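Local coordinates for protein putative glucoamylase (Bacteroides fragilis NCTC 9343, PDB 3EU8) that is of unproven function but is probably a glucoamylase-like glycoside hydrolase of the six-hairpin superfamily, acting on glucan chains, at residues R28-N31 with Y32-A36; R162-K165 with L166-V170; Y175-G178 with G179-V182; C278-Y281 with F282-M285. All coordinates share one frame; numbering follows the deposited sequence.

Contact 1 of 4, residues R28-N31 with Y32-A36. With EDO (1,2-ethanediol), chain B.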
loop_
_atom_site.group_PDB
_atom_site.type_symbol
_atom_site.label_atom_id
_atom_site.label_comp_id
_atom_site.label_asym_id
_atom_site.label_seq_id
_atom_site.Cartn_x
_atom_site.Cartn_y
_atom_site.Cartn_z
ATOM N N ARG A 28 6.037 4.900 16.233
ATOM C CA ARG A 28 4.683 4.506 16.590
ATOM C C ARG A 28 3.981 3.675 15.520
ATOM O O ARG A 28 3.253 2.743 15.857
ATOM C CB ARG A 28 3.841 5.744 16.969
ATOM C CG ARG A 28 4.270 6.366 18.283
ATOM C CD ARG A 28 3.110 7.158 18.871
ATOM N NE ARG A 28 3.457 7.889 20.081
ATOM C CZ ARG A 28 3.429 7.393 21.316
ATOM N NH1 ARG A 28 3.094 6.127 21.565
ATOM N NH2 ARG A 28 3.745 8.172 22.329
ATOM N N THR A 29 4.169 4.036 14.250
ATOM C CA THR A 29 3.525 3.340 13.154
ATOM C C THR A 29 4.162 1.963 12.906
ATOM O O THR A 29 3.456 1.004 12.567
ATOM C CB THR A 29 3.520 4.170 11.843
ATOM O OG1 THR A 29 3.079 5.504 12.127
ATOM C CG2 THR A 29 2.549 3.551 10.853
ATOM N N PHE A 30 5.475 1.869 13.087
ATOM C CA PHE A 30 6.156 0.590 13.194
ATOM C C PHE A 30 5.561 -0.276 14.304
ATOM O O PHE A 30 5.392 -1.472 14.119
ATOM C CB PHE A 30 7.644 0.825 13.481
ATOM C CG PHE A 30 8.414 -0.436 13.918
ATOM C CD1 PHE A 30 8.648 -0.698 15.251
ATOM C CD2 PHE A 30 8.944 -1.315 12.986
ATOM C CE1 PHE A 30 9.365 -1.863 15.675
ATOM C CE2 PHE A 30 9.647 -2.441 13.375
ATOM C CZ PHE A 30 9.888 -2.716 14.729
ATOM N N ASN A 31 5.258 0.327 15.451
ATOM C CA ASN A 31 4.747 -0.436 16.589
ATOM C C ASN A 31 3.351 -1.051 16.290
ATOM O O ASN A 31 2.988 -2.066 16.883
ATOM C CB ASN A 31 4.717 0.423 17.866
ATOM C CG ASN A 31 6.102 0.681 18.489
ATOM O OD1 ASN A 31 7.085 -0.013 18.204
ATOM N ND2 ASN A 31 6.166 1.680 19.381
ATOM N N TYR A 32 2.608 -0.477 15.346
ATOM C CA TYR A 32 1.357 -1.059 14.884
ATOM C C TYR A 32 1.620 -2.489 14.382
ATOM O O TYR A 32 0.934 -3.437 14.742
ATOM C CB TYR A 32 0.692 -0.229 13.760
ATOM C CG TYR A 32 -0.630 -0.852 13.324
ATOM C CD1 TYR A 32 -1.792 -0.747 14.133
ATOM C CD2 TYR A 32 -0.706 -1.636 12.167
ATOM C CE1 TYR A 32 -3.005 -1.366 13.767
ATOM C CE2 TYR A 32 -1.887 -2.296 11.818
ATOM C CZ TYR A 32 -3.052 -2.147 12.619
ATOM O OH TYR A 32 -4.223 -2.781 12.222
ATOM N N PHE A 33 2.636 -2.639 13.558
ATOM C CA PHE A 33 2.949 -3.947 12.966
ATOM C C PHE A 33 3.770 -4.814 13.889
ATOM O O PHE A 33 3.729 -6.003 13.744
ATOM C CB PHE A 33 3.643 -3.771 11.608
ATOM C CG PHE A 33 2.785 -3.041 10.597
ATOM C CD1 PHE A 33 1.746 -3.705 9.960
ATOM C CD2 PHE A 33 2.954 -1.677 10.362
ATOM C CE1 PHE A 33 0.911 -3.049 9.084
ATOM C CE2 PHE A 33 2.129 -0.992 9.449
ATOM C CZ PHE A 33 1.104 -1.691 8.802
ATOM N N TRP A 34 4.519 -4.211 14.820
ATOM C CA TRP A 34 5.395 -4.952 15.706
ATOM C C TRP A 34 4.670 -5.412 16.991
ATOM O O TRP A 34 4.624 -6.604 17.288
ATOM C CB TRP A 34 6.714 -4.177 16.017
ATOM C CG TRP A 34 7.653 -5.050 16.790
ATOM C CD1 TRP A 34 7.755 -5.135 18.162
ATOM C CD2 TRP A 34 8.532 -6.063 16.268
ATOM N NE1 TRP A 34 8.643 -6.112 18.512
ATOM C CE2 TRP A 34 9.149 -6.697 17.386
ATOM C CE3 TRP A 34 8.867 -6.486 14.987
ATOM C CZ2 TRP A 34 10.104 -7.725 17.250
ATOM C CZ3 TRP A 34 9.822 -7.518 14.840
ATOM C CH2 TRP A 34 10.417 -8.125 15.962
ATOM N N ASP A 35 4.080 -4.476 17.726
ATOM C CA ASP A 35 3.446 -4.785 18.979
ATOM C C ASP A 35 2.013 -5.287 18.744
ATOM O O ASP A 35 1.534 -6.109 19.513
ATOM C CB ASP A 35 3.407 -3.547 19.897
ATOM C CG ASP A 35 4.796 -3.098 20.427
ATOM O OD1 ASP A 35 5.822 -3.824 20.327
ATOM O OD2 ASP A 35 4.828 -1.979 20.986
ATOM N N ALA A 36 1.320 -4.756 17.732
ATOM C CA ALA A 36 -0.100 -5.072 17.495
ATOM C C ALA A 36 -0.347 -6.076 16.329
ATOM O O ALA A 36 -1.460 -6.200 15.833
ATOM C CB ALA A 36 -0.915 -3.743 17.320
HETATM C C1 EDO B . 5.208 11.108 22.059
HETATM O O1 EDO B . 5.533 10.150 21.046
HETATM C C2 EDO B . 4.819 12.390 21.368
HETATM O O2 EDO B . 3.391 12.518 21.370
#
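Phe30 and Trp34 share one chi1 setting, 167° and -173°, with CG placed beside the carbonyl carbon. One helical turn apart, the two side chains therefore leave helix 18-34 side by side and point the same way. Trp34 CB sits over the face of the Phe30 ring, 4.0 Å from the Phe30 ring centroid, as a CH-pi contact. The rings themselves are nearly parallel, 10° apart, but slid so far that they barely overlap.

Asn31 and Asp35 form a second i to i+4 pair. The Asn31 amide and Asp35 carboxylate planes are nearly parallel, and Asn31 CG lies 3.9 Å from Asp35 OD2. Their backbones are joined more firmly: toward the C-terminal part of the helix, Asn31 O accepts from Asp35 N at 2.8 Å and from Ala36 N at 3.3 Å. Arg28 NE and NH2 both donate weak bonds to O1 of an ethanediol, which lies at the guanidinium edge.

Arg91 packs on Trp34 as a cation-pi partner and binds the carbonyls of Phe33 and Trp34. Phe30 meets Tyr82 edge-to-face. Thr29, Tyr32 and Phe33 lie against helix 389-404, while Tyr32 and Ala36 touch Tyr48 of strand 47-49.

Contact 2 of 4, residues R162-K165 with L166-V170. With EDO (1,2-ethanediol), chain S.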
loop_
_atom_site.group_PDB
_atom_site.type_symbol
_atom_site.label_atom_id
_atom_site.label_comp_id
_atom_site.label_asym_id
_atom_site.label_seq_id
_atom_site.Cartn_x
_atom_site.Cartn_y
_atom_site.Cartn_z
ATOM N N ARG A 162 13.332 -19.361 1.561
ATOM C CA ARG A 162 11.954 -19.757 1.737
ATOM C C ARG A 162 11.003 -18.763 1.048
ATOM O O ARG A 162 10.024 -19.176 0.404
ATOM C CB ARG A 162 11.659 -19.876 3.197
ATOM C CG ARG A 162 12.292 -21.099 3.841
ATOM C CD ARG A 162 12.256 -20.962 5.328
ATOM N NE ARG A 162 10.910 -20.982 5.902
ATOM C CZ ARG A 162 10.662 -20.800 7.202
ATOM N NH1 ARG A 162 11.651 -20.584 8.042
ATOM N NH2 ARG A 162 9.428 -20.865 7.681
ATOM N N ILE A 163 11.319 -17.471 1.174
ATOM C CA ILE A 163 10.620 -16.423 0.408
ATOM C C ILE A 163 10.734 -16.613 -1.105
ATOM O O ILE A 163 9.763 -16.430 -1.826
ATOM C CB ILE A 163 11.100 -14.963 0.780
ATOM C CG1 ILE A 163 10.761 -14.675 2.240
ATOM C CG2 ILE A 163 10.415 -13.936 -0.084
ATOM C CD1 ILE A 163 11.389 -13.436 2.787
ATOM N N ASP A 164 11.912 -16.951 -1.593
ATOM C CA ASP A 164 12.067 -17.167 -3.032
ATOM C C ASP A 164 11.189 -18.337 -3.532
ATOM O O ASP A 164 10.608 -18.263 -4.618
ATOM C CB ASP A 164 13.533 -17.360 -3.409
ATOM C CG ASP A 164 13.773 -17.371 -4.939
ATOM O OD1 ASP A 164 13.625 -16.305 -5.582
ATOM O OD2 ASP A 164 14.098 -18.471 -5.473
ATOM N N LYS A 165 11.070 -19.386 -2.725
ATOM C CA LYS A 165 10.170 -20.508 -3.052
ATOM C C LYS A 165 8.696 -20.061 -3.084
ATOM O O LYS A 165 7.989 -20.416 -4.001
ATOM C CB LYS A 165 10.333 -21.677 -2.052
ATOM C CG LYS A 165 9.692 -22.985 -2.518
ATOM C CD LYS A 165 10.077 -24.115 -1.591
ATOM C CE LYS A 165 9.212 -25.370 -1.801
ATOM N NZ LYS A 165 7.893 -25.285 -1.069
ATOM N N LEU A 166 8.236 -19.294 -2.087
ATOM C CA LEU A 166 6.861 -18.705 -2.139
ATOM C C LEU A 166 6.638 -17.879 -3.389
ATOM O O LEU A 166 5.631 -18.039 -4.068
ATOM C CB LEU A 166 6.535 -17.853 -0.904
ATOM C CG LEU A 166 6.461 -18.587 0.447
ATOM C CD1 LEU A 166 6.451 -17.551 1.615
ATOM C CD2 LEU A 166 5.320 -19.632 0.508
ATOM N N TRP A 167 7.587 -17.004 -3.692
ATOM C CA TRP A 167 7.589 -16.231 -4.933
ATOM C C TRP A 167 7.478 -17.106 -6.182
ATOM O O TRP A 167 6.678 -16.849 -7.083
ATOM C CB TRP A 167 8.868 -15.421 -4.965
ATOM C CG TRP A 167 9.302 -14.789 -6.285
ATOM C CD1 TRP A 167 10.537 -14.938 -6.886
ATOM C CD2 TRP A 167 8.581 -13.850 -7.103
ATOM N NE1 TRP A 167 10.608 -14.174 -8.011
ATOM C CE2 TRP A 167 9.419 -13.516 -8.192
ATOM C CE3 TRP A 167 7.304 -13.275 -7.035
ATOM C CZ2 TRP A 167 9.023 -12.622 -9.206
ATOM C CZ3 TRP A 167 6.927 -12.370 -8.004
ATOM C CH2 TRP A 167 7.773 -12.078 -9.107
ATOM N N ARG A 168 8.288 -18.147 -6.251
ATOM C CA ARG A 168 8.236 -19.052 -7.398
ATOM C C ARG A 168 6.911 -19.769 -7.596
ATOM O O ARG A 168 6.549 -20.089 -8.719
ATOM C CB ARG A 168 9.336 -20.090 -7.308
ATOM C CG ARG A 168 10.727 -19.527 -7.514
ATOM C CD ARG A 168 11.737 -20.627 -7.676
ATOM N NE ARG A 168 12.122 -21.237 -6.423
ATOM C CZ ARG A 168 11.983 -22.512 -6.053
ATOM N NH1 ARG A 168 11.388 -23.439 -6.799
ATOM N NH2 ARG A 168 12.459 -22.859 -4.859
ATOM N N GLU A 169 6.220 -20.047 -6.496
ATOM C CA GLU A 169 4.950 -20.773 -6.503
ATOM C C GLU A 169 3.759 -19.985 -6.967
ATOM O O GLU A 169 2.743 -20.584 -7.257
ATOM C CB GLU A 169 4.680 -21.373 -5.092
ATOM C CG GLU A 169 5.628 -22.510 -4.806
ATOM C CD GLU A 169 5.728 -22.949 -3.368
ATOM O OE1 GLU A 169 5.421 -22.186 -2.439
ATOM O OE2 GLU A 169 6.182 -24.086 -3.162
ATOM N N VAL A 170 3.843 -18.659 -7.014
ATOM C CA VAL A 170 2.708 -17.882 -7.438
ATOM C C VAL A 170 2.463 -18.091 -8.941
ATOM O O VAL A 170 3.327 -17.784 -9.759
ATOM C CB VAL A 170 2.843 -16.364 -7.116
ATOM C CG1 VAL A 170 1.604 -15.599 -7.575
ATOM C CG2 VAL A 170 3.113 -16.131 -5.634
HETATM C C1 EDO S . 11.650 -27.066 -4.676
HETATM O O1 EDO S . 12.544 -26.042 -4.228
HETATM C C2 EDO S . 10.570 -26.438 -5.547
HETATM O O2 EDO S . 9.384 -27.237 -5.634
HETATM O O HOH W 1 14.455 -20.824 -3.831
HETATM O O HOH W 2 7.048 -23.151 0.287
#
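Lys165 NZ and Glu169 OE2 form a salt bridge of 3.0 Å. The lysine chain runs out extended and bends only at chi4 (-82°), which turns NZ toward the carboxylate. NZ meets OE2 on the syn side, 23° out of the carboxylate plane. A water that accepts from Lys165 NZ at 2.7 Å also gives a weak bond to Glu169 OE1. That oxygen has a further salt bridge to Arg104, so the carboxylate has two positively charged partners, which probably favours its charged form.

A longer salt bridge, 3.5 Å, joins Asp164 OD2 to Arg168 NE. The carboxylate comes to the guanidinium edge with the planes 42° apart. A second water bridges the pair, donating to Asp164 OD2 and accepting from Arg168 NH2. Arg168 NH2 also donates to O1 of an ethanediol at 3.2 Å.

Both bridges are i to i+4 pairs on the last turns of helix 154-169. The backbone bonds of these turns are regular, with Trp167 N to Ile163 O nearly straight.

Asp164 OD1 touches the edge of the indole at Trp167 CD1, 3.6 Å away. Trp167 NE1 is bound by Asp416. Arg168 NH2 lies 3.6 Å from Lys165 CG. On the buried side, Ile163 packs on helices 132-149 and 85-101, Leu166 on helix 85-101, and Trp167 on helices 132-149 and 206-214.

Contact 3 of 4, residues Y175-G178 with G179-V182. With EDO (1,2-ethanediol), chain C.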
loop_
_atom_site.group_PDB
_atom_site.type_symbol
_atom_site.label_atom_id
_atom_site.label_comp_id
_atom_site.label_asym_id
_atom_site.label_seq_id
_atom_site.Cartn_x
_atom_site.Cartn_y
_atom_site.Cartn_z
ATOM N N TYR A 175 -4.051 -16.856 -13.622
ATOM C CA TYR A 175 -5.037 -15.760 -13.472
ATOM C C TYR A 175 -5.315 -15.012 -14.766
ATOM O O TYR A 175 -6.049 -14.017 -14.767
ATOM C CB TYR A 175 -4.630 -14.830 -12.309
ATOM C CG TYR A 175 -4.834 -15.484 -10.923
ATOM C CD1 TYR A 175 -3.942 -16.432 -10.437
ATOM C CD2 TYR A 175 -5.948 -15.176 -10.138
ATOM C CE1 TYR A 175 -4.114 -17.015 -9.186
ATOM C CE2 TYR A 175 -6.142 -15.765 -8.921
ATOM C CZ TYR A 175 -5.230 -16.688 -8.435
ATOM O OH TYR A 175 -5.444 -17.309 -7.218
ATOM N N ARG A 176 -4.765 -15.506 -15.884
ATOM C CA ARG A 176 -5.165 -15.024 -17.215
ATOM C C ARG A 176 -6.457 -15.643 -17.740
ATOM O O ARG A 176 -6.911 -15.270 -18.814
ATOM C CB ARG A 176 -4.079 -15.273 -18.246
ATOM C CG ARG A 176 -2.950 -14.292 -18.220
ATOM C CD ARG A 176 -1.742 -14.913 -18.900
ATOM N NE ARG A 176 -1.818 -14.694 -20.321
ATOM C CZ ARG A 176 -1.031 -15.259 -21.209
ATOM N NH1 ARG A 176 -0.118 -16.141 -20.837
ATOM N NH2 ARG A 176 -1.182 -14.941 -22.495
ATOM N N HIS A 177 -7.030 -16.576 -16.994
ATOM C CA HIS A 177 -8.337 -17.152 -17.288
ATOM C C HIS A 177 -8.353 -17.764 -18.708
ATOM O O HIS A 177 -9.108 -17.335 -19.590
ATOM C CB HIS A 177 -9.433 -16.104 -17.056
ATOM C CG HIS A 177 -10.838 -16.619 -17.219
ATOM N ND1 HIS A 177 -11.134 -17.952 -17.430
ATOM C CD2 HIS A 177 -12.031 -15.967 -17.196
ATOM C CE1 HIS A 177 -12.445 -18.098 -17.532
ATOM N NE2 HIS A 177 -13.013 -16.910 -17.396
ATOM N N GLY A 178 -7.471 -18.741 -18.907
ATOM C CA GLY A 178 -7.290 -19.406 -20.187
ATOM C C GLY A 178 -6.446 -18.638 -21.173
ATOM O O GLY A 178 -6.728 -18.625 -22.369
ATOM N N GLY A 179 -5.386 -18.007 -20.698
ATOM C CA GLY A 179 -4.403 -17.416 -21.593
ATOM C C GLY A 179 -4.789 -16.109 -22.256
ATOM O O GLY A 179 -4.212 -15.739 -23.263
ATOM N N GLN A 180 -5.739 -15.392 -21.672
ATOM C CA GLN A 180 -6.156 -14.125 -22.190
ATOM C C GLN A 180 -5.052 -13.101 -21.913
ATOM O O GLN A 180 -4.238 -13.315 -21.019
ATOM C CB GLN A 180 -7.463 -13.711 -21.532
ATOM C CG GLN A 180 -8.596 -14.719 -21.636
ATOM C CD GLN A 180 -9.871 -14.163 -21.014
ATOM O OE1 GLN A 180 -10.225 -13.022 -21.283
ATOM N NE2 GLN A 180 -10.513 -14.924 -20.143
ATOM N N ASN A 181 -5.022 -12.010 -22.673
ATOM C CA ASN A 181 -4.058 -10.931 -22.463
ATOM C C ASN A 181 -4.526 -9.859 -21.465
ATOM O O ASN A 181 -4.620 -8.659 -21.763
ATOM C CB ASN A 181 -3.648 -10.318 -23.793
ATOM C CG ASN A 181 -2.835 -11.275 -24.629
ATOM O OD1 ASN A 181 -2.066 -12.085 -24.095
ATOM N ND2 ASN A 181 -2.987 -11.191 -25.941
ATOM N N VAL A 182 -4.761 -10.341 -20.253
ATOM C CA VAL A 182 -5.226 -9.532 -19.125
ATOM C C VAL A 182 -5.096 -10.398 -17.883
ATOM O O VAL A 182 -5.058 -11.637 -17.995
ATOM C CB VAL A 182 -6.687 -9.057 -19.325
ATOM C CG1 VAL A 182 -7.615 -10.271 -19.409
ATOM C CG2 VAL A 182 -7.090 -8.055 -18.201
HETATM C C1 EDO C . -1.927 -17.821 -25.030
HETATM O O1 EDO C . -3.100 -17.005 -25.145
HETATM C C2 EDO C . -2.199 -19.271 -25.426
HETATM O O2 EDO C . -2.302 -19.402 -26.850
#
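Between helix 154-169 and strand 186-187 the chain reverses in an alpha turn, closed by a hydrogen bond of 3.1 Å from Gln180 N to Arg176 O round three successive left-handed residues of positive phi, His177, Gly178 and Gly179.

Arg176 spans this turn with its side chain. The chain bends at chi3 (86°), which turns the guanidinium so that its edge meets Gln180 O and Asn181 OD1. Arg176 NE donates to Gln180 O at 2.9 Å and 160°, with that oxygen in the guanidinium plane. Gly179 CA lies over one face of the guanidinium, 3.9 Å above the plane and offset toward the rim. The Asn181 amide runs alongside, its plane only 11° from the guanidinium plane, and Asn181 OD1 takes a weak bond from Arg176 NH2. Asn181 is also the centre of an inverse gamma turn, with a weak bond from Val182 N to Gln180 O. Arg176 NH1 also binds Asn173 OD1, and Asn181 ND2 binds Glu227 OE1.

His177 and Gln180 lie side by side and point the same way. The imidazole stacks on Trp193 and meets Tyr184 edge-to-face. Gln180 NE2 approaches the His177 ring obliquely, 3.4 Å from His177 CG, with the amide and ring planes well apart from parallel. Gln180 NE2 donates to His177 O at 2.8 Å, on a lone pair and in the carbonyl plane.

Contact 4 of 4, residues C278-Y281 with F282-M285. With EDO (1,2-ethanediol), chain I.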
loop_
_atom_site.group_PDB
_atom_site.type_symbol
_atom_site.label_atom_id
_atom_site.label_comp_id
_atom_site.label_asym_id
_atom_site.label_seq_id
_atom_site.Cartn_x
_atom_site.Cartn_y
_atom_site.Cartn_z
ATOM N N CYS A 278 3.631 6.648 -20.058
ATOM C CA CYS A 278 3.879 7.717 -19.098
ATOM C C CYS A 278 5.360 8.129 -19.047
ATOM O O CYS A 278 6.189 7.295 -18.744
ATOM C CB CYS A 278 3.457 7.255 -17.700
ATOM S SG CYS A 278 3.369 8.617 -16.558
ATOM N N PRO A 279 5.694 9.410 -19.360
ATOM C CA PRO A 279 7.094 9.873 -19.336
ATOM C C PRO A 279 7.713 10.071 -17.952
ATOM O O PRO A 279 8.926 10.268 -17.836
ATOM C CB PRO A 279 7.036 11.210 -20.060
ATOM C CG PRO A 279 5.661 11.674 -19.915
ATOM C CD PRO A 279 4.779 10.482 -19.799
ATOM N N SER A 280 6.875 10.064 -16.921
ATOM C CA SER A 280 7.304 10.096 -15.535
ATOM C C SER A 280 6.172 9.697 -14.593
ATOM O O SER A 280 5.230 10.464 -14.350
ATOM C CB SER A 280 7.817 11.466 -15.142
ATOM O OG SER A 280 8.190 11.470 -13.757
ATOM N N TYR A 281 6.275 8.499 -14.032
ATOM C CA TYR A 281 5.332 8.080 -12.985
ATOM C C TYR A 281 5.382 9.009 -11.769
ATOM O O TYR A 281 4.343 9.295 -11.142
ATOM C CB TYR A 281 5.494 6.582 -12.625
ATOM C CG TYR A 281 4.883 5.764 -13.730
ATOM C CD1 TYR A 281 3.520 5.496 -13.745
ATOM C CD2 TYR A 281 5.641 5.392 -14.848
ATOM C CE1 TYR A 281 2.943 4.811 -14.806
ATOM C CE2 TYR A 281 5.069 4.708 -15.909
ATOM C CZ TYR A 281 3.725 4.416 -15.884
ATOM O OH TYR A 281 3.177 3.769 -16.973
ATOM N N PHE A 282 6.578 9.513 -11.471
ATOM C CA PHE A 282 6.769 10.424 -10.358
ATOM C C PHE A 282 5.934 11.682 -10.566
ATOM O O PHE A 282 5.229 12.110 -9.675
ATOM C CB PHE A 282 8.261 10.813 -10.172
ATOM C CG PHE A 282 8.480 11.744 -8.997
ATOM C CD1 PHE A 282 8.743 11.238 -7.742
ATOM C CD2 PHE A 282 8.314 13.109 -9.124
ATOM C CE1 PHE A 282 8.918 12.085 -6.640
ATOM C CE2 PHE A 282 8.471 13.952 -8.032
ATOM C CZ PHE A 282 8.748 13.432 -6.786
ATOM N N ASN A 283 6.029 12.278 -11.756
ATOM C CA ASN A 283 5.331 13.519 -12.009
ATOM C C ASN A 283 3.818 13.313 -11.975
ATOM O O ASN A 283 3.079 14.187 -11.496
ATOM C CB ASN A 283 5.786 14.126 -13.330
ATOM C CG ASN A 283 7.201 14.742 -13.243
ATOM O OD1 ASN A 283 7.808 14.824 -12.173
ATOM N ND2 ASN A 283 7.711 15.165 -14.375
ATOM N N GLU A 284 3.376 12.174 -12.510
ATOM C CA GLU A 284 1.941 11.831 -12.549
ATOM C C GLU A 284 1.393 11.675 -11.153
ATOM O O GLU A 284 0.337 12.230 -10.841
ATOM C CB GLU A 284 1.692 10.532 -13.318
ATOM C CG GLU A 284 0.197 10.054 -13.339
ATOM C CD GLU A 284 -0.710 10.869 -14.225
ATOM O OE1 GLU A 284 -0.215 11.816 -14.895
ATOM O OE2 GLU A 284 -1.929 10.552 -14.266
HETATM N N MSE A 285 2.111 10.946 -10.306
HETATM C CA MSE A 285 1.632 10.723 -8.915
HETATM C C MSE A 285 1.746 11.940 -8.017
HETATM O O MSE A 285 0.959 12.123 -7.104
HETATM C CB MSE A 285 2.330 9.512 -8.295
HETATM C CG MSE A 285 2.142 8.207 -9.108
HETATM SE SE MSE A 285 0.320 7.923 -9.679
HETATM C CE MSE A 285 0.792 7.301 -11.378
HETATM C C1 EDO I . 1.820 14.556 -15.091
HETATM O O1 EDO I . 1.898 13.203 -15.547
HETATM C C2 EDO I . 0.990 15.346 -16.088
HETATM O O2 EDO I . 1.719 15.334 -17.297
#
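The Ser280 side chain lies against Asn283 at the first turn of a helix. The Ser280 hydroxyl stands anti to the backbone N, chi1 178°, and this places OG beside the N-H groups of the first helical turn. Ser280 OG accepts from Asn283 N at 3.1 Å, with an N-H...O angle of 161°. The Asn283 side chain folds back beside the serine, so that Asn283 CG lies 3.5 Å from Ser280 OG. Phe282 CB touches Ser280 OG from another side, at 3.6 Å. The Phe282 ring meets Tyr347.

Ser280 is thus the N-cap of helix 281-298, its hydroxyl taking up an amide that has no acceptor from a preceding helical turn. The regular bonds start at once: Glu284 N to Ser280 O, then Met285 N to Tyr281 O at 2.9 Å.

Tyr281 and Met285, a selenomethionine, one turn apart, lie side by side, pointing the same way. The selenomethionine chain is bent at chi2 (-45°) and at chi3, and this carries its methyl to the ring edge, with Met285 CE 4.0 Å from Tyr281 CD1. Cys278 CB lies over one face of the tyrosine ring, offset toward the rim. Tyr281 OH is bound by Asp275.

Cys278 SG comes within 4.1 Å of Glu284 CB. The glutamate chain, bent at chi2, brings its carboxylate to strand 244-248. Glu284 OE1 accepts from O1 of an ethanediol at 2.6 Å and from His247 N, while OE2 accepts from Leu248 N and pairs with Tyr250 OH.

In the fold
From the N terminus, contact 1 comes first, at the end of helix 18-34. Contact 2 lies on the last turns of helix 154-169. Contact 3 follows in the loop leading to strand 186-187, and contact 4 starts helix 281-298. Each is local, so none closes a long loop; the four run in series and neither nest nor cross. Contacts 2 and 3 are neighbours, with nearest atoms about 6 Å apart. Contact 1 and contacts 3 and 4 lie on opposite sides of the chain's centre. Contact 1 meets helix 389-404, contact 2 helices 85-101 and 132-149, contact 3 helix 222-229, and contact 4 strand 244-248.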